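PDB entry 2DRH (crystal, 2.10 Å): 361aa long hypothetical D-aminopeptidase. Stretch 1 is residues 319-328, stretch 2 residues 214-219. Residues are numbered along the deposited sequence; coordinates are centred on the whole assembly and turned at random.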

# COMPACT_ATOMS: atom_id res chain seq x y z
N VAL A 319 -9.87 16.42 -14.79
CA VAL A 319 -10.84 15.41 -14.36
C VAL A 319 -12.20 16.02 -14.09
O VAL A 319 -13.20 15.52 -14.57
CB VAL A 319 -10.35 14.66 -13.09
CG1 VAL A 319 -11.51 13.81 -12.50
CG2 VAL A 319 -9.18 13.75 -13.45
N GLU A 320 -12.24 17.12 -13.34
CA GLU A 320 -13.51 17.75 -13.02
C GLU A 320 -14.29 18.12 -14.28
O GLU A 320 -15.48 17.82 -14.39
CB GLU A 320 -13.32 19.00 -12.15
CG GLU A 320 -14.63 19.64 -11.69
CD GLU A 320 -14.44 20.85 -10.78
OE1 GLU A 320 -13.38 20.96 -10.13
OE2 GLU A 320 -15.37 21.69 -10.72
N GLU A 321 -13.62 18.78 -15.23
CA GLU A 321 -14.32 19.16 -16.45
C GLU A 321 -14.67 17.92 -17.26
O GLU A 321 -15.76 17.83 -17.82
CB GLU A 321 -13.49 20.12 -17.30
CG GLU A 321 -14.36 20.92 -18.29
CD GLU A 321 -13.58 21.53 -19.45
OE1 GLU A 321 -12.55 22.19 -19.21
OE2 GLU A 321 -14.01 21.34 -20.61
N ALA A 322 -13.75 16.96 -17.33
CA ALA A 322 -13.99 15.74 -18.09
C ALA A 322 -15.26 15.03 -17.62
O ALA A 322 -16.00 14.48 -18.43
CB ALA A 322 -12.80 14.80 -17.98
N ILE A 323 -15.50 15.05 -16.31
CA ILE A 323 -16.69 14.42 -15.76
C ILE A 323 -17.93 15.17 -16.24
O ILE A 323 -18.88 14.56 -16.74
CB ILE A 323 -16.67 14.42 -14.21
CG1 ILE A 323 -15.57 13.48 -13.72
CG2 ILE A 323 -18.04 13.98 -13.67
CD1 ILE A 323 -15.35 13.51 -12.22
N ILE A 324 -17.91 16.49 -16.11
CA ILE A 324 -19.03 17.30 -16.55
C ILE A 324 -19.29 17.10 -18.05
O ILE A 324 -20.44 16.90 -18.47
CB ILE A 324 -18.79 18.80 -16.25
CG1 ILE A 324 -18.64 19.00 -14.73
CG2 ILE A 324 -19.93 19.65 -16.80
CD1 ILE A 324 -19.76 18.38 -13.90
N ASN A 325 -18.23 17.13 -18.85
CA ASN A 325 -18.36 16.94 -20.30
C ASN A 325 -19.01 15.60 -20.64
O ASN A 325 -19.70 15.48 -21.65
CB ASN A 325 -17.00 17.04 -20.99
CG ASN A 325 -16.43 18.45 -20.94
OD1 ASN A 325 -17.17 19.41 -21.04
ND2 ASN A 325 -15.11 18.56 -20.81
N SER A 326 -18.80 14.59 -19.80
CA SER A 326 -19.39 13.27 -20.05
C SER A 326 -20.91 13.39 -19.93
O SER A 326 -21.65 12.63 -20.55
CB SER A 326 -18.88 12.22 -19.05
OG SER A 326 -19.48 12.38 -17.77
N LEU A 327 -21.37 14.35 -19.13
CA LEU A 327 -22.80 14.57 -18.96
C LEU A 327 -23.32 15.46 -20.10
O LEU A 327 -24.35 15.17 -20.71
CB LEU A 327 -23.08 15.24 -17.61
CG LEU A 327 -22.63 14.47 -16.36
CD1 LEU A 327 -22.84 15.33 -15.12
CD2 LEU A 327 -23.42 13.17 -16.24
N LEU A 328 -22.59 16.53 -20.39
CA LEU A 328 -22.96 17.46 -21.46
C LEU A 328 -22.97 16.79 -22.84
O LEU A 328 -23.73 17.20 -23.72
CB LEU A 328 -21.98 18.64 -21.49
CG LEU A 328 -22.08 19.67 -20.36
CD1 LEU A 328 -20.91 20.64 -20.40
CD2 LEU A 328 -23.39 20.42 -20.50
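Stretch 2 (214-219) DLTIAG

Residues 214-219 pack as an irregular segment, with no regular helix or strand, against one side of the helix that runs through 319-328. From Leu215 to Ile217 the backbone is extended (phi/psi -37/117, -126/119 and -118/109); at Ala218 it turns to positive phi (56/40), and Gly219 follows at 87/-15, where a CB would be jammed against the carbonyl O of Ala218, so these angles call for glycine. The segment passes largely crosswise over the helix, its contacts following one another in the reverse of the helix order: its earlier part lies by Leu327 and Ile324, its later part by Glu320, with CA atoms 7.2 Å apart for Ile324 and Ile217 and 8.7 Å apart for Glu320 and Ala218. Glu320, Ile324 and Leu327, spaced four and three residues apart, fall on the same side of the helix, and all three direct CA-to-CB toward the segment; the other helix side chains stay out of reach.

Ile324 is the centre of the contact. With chi1 and chi2 both m (-61° and -51°), its CD1 reaches CG1 of Ile217 at 3.6 Å, lies 4.1 Å from the carbonyl O of Thr216 and stands 4.4 Å from CD1 of Leu215. Ile217 leaves its backbone sideways, yet chi1 m (-60°) brings CG1 against that methyl, while chi2 t (-177°) extends the chain so that CD1 of Ile217 also stays alongside, 4.2 Å from CD1 of Ile324. Leu215 also starts sideways, but its t, p rotamer (-175°, 54°) carries the end of the side chain nearer the helix, and its CD1 meets CD1 of Leu327 at 3.8 Å. Leu327 adopts the common helical m, t rotamer (-60°, 174°). The side-chain contacts among Ile324, Leu327, Leu215 and Ile217 are apolar.

At the Glu320 end the contact is polar and runs through water. Glu320 is extended, t at chi1 and chi2 (-175° and 178°), yet its OE2 remains 4.0 Å from N of Ala218, and no direct hydrogen bond joins the two stretches. Water 1 fills the gap: it donates to OE2 of Glu320 at 2.9 Å and to O of Thr216 at 2.8 Å, and accepts from N of Ala218 at 2.8 Å, so both backbone groups are satisfied where the chain turns. Thr216, chi1 m (-50°), donates from OG1 to O of Asp214 at 2.8 Å, and OG1 is also hydrogen-bonded elsewhere in the structure.

Away from the contact, the p rotamer of Ser326 (76°) folds OG back to O of Ile323, a very short 2.5 Å hydrogen bond, and ND2 of Asn325 donates nearly linearly to OE2 of Glu321 at 3.0 Å.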

# COMPACT_ATOMS: atom_id res chain seq x y z
N ASP A 214 -26.18 14.92 -5.64
CA ASP A 214 -24.78 15.21 -5.34
C ASP A 214 -24.16 16.13 -6.39
O ASP A 214 -23.30 16.95 -6.08
CB ASP A 214 -23.96 13.92 -5.26
CG ASP A 214 -24.46 12.95 -4.20
OD1 ASP A 214 -24.89 13.41 -3.11
OD2 ASP A 214 -24.41 11.74 -4.45
N LEU A 215 -24.61 16.00 -7.64
CA LEU A 215 -24.08 16.77 -8.76
C LEU A 215 -23.71 18.22 -8.44
O LEU A 215 -24.55 19.04 -8.07
CB LEU A 215 -25.07 16.72 -9.94
CG LEU A 215 -24.63 17.39 -11.25
CD1 LEU A 215 -23.27 16.86 -11.71
CD2 LEU A 215 -25.69 17.14 -12.31
N THR A 216 -22.42 18.51 -8.60
CA THR A 216 -21.89 19.84 -8.34
C THR A 216 -21.14 20.30 -9.59
O THR A 216 -20.18 19.66 -10.00
CB THR A 216 -20.92 19.80 -7.16
OG1 THR A 216 -21.55 19.12 -6.06
CG2 THR A 216 -20.53 21.21 -6.73
N ILE A 217 -21.59 21.40 -10.19
CA ILE A 217 -20.94 21.91 -11.39
C ILE A 217 -20.36 23.29 -11.17
O ILE A 217 -21.09 24.27 -11.03
CB ILE A 217 -21.92 21.96 -12.59
CG1 ILE A 217 -22.44 20.56 -12.90
CG2 ILE A 217 -21.21 22.53 -13.82
CD1 ILE A 217 -23.37 20.48 -14.10
N ALA A 218 -19.03 23.36 -11.12
CA ALA A 218 -18.34 24.62 -10.90
C ALA A 218 -18.83 25.23 -9.60
O ALA A 218 -19.05 26.44 -9.52
CB ALA A 218 -18.57 25.57 -12.07
N GLY A 219 -19.03 24.39 -8.60
CA GLY A 219 -19.48 24.85 -7.29
C GLY A 219 -20.98 24.97 -7.08
O GLY A 219 -21.45 25.08 -5.95
O HOH W 1 -18.00 20.77 -11.43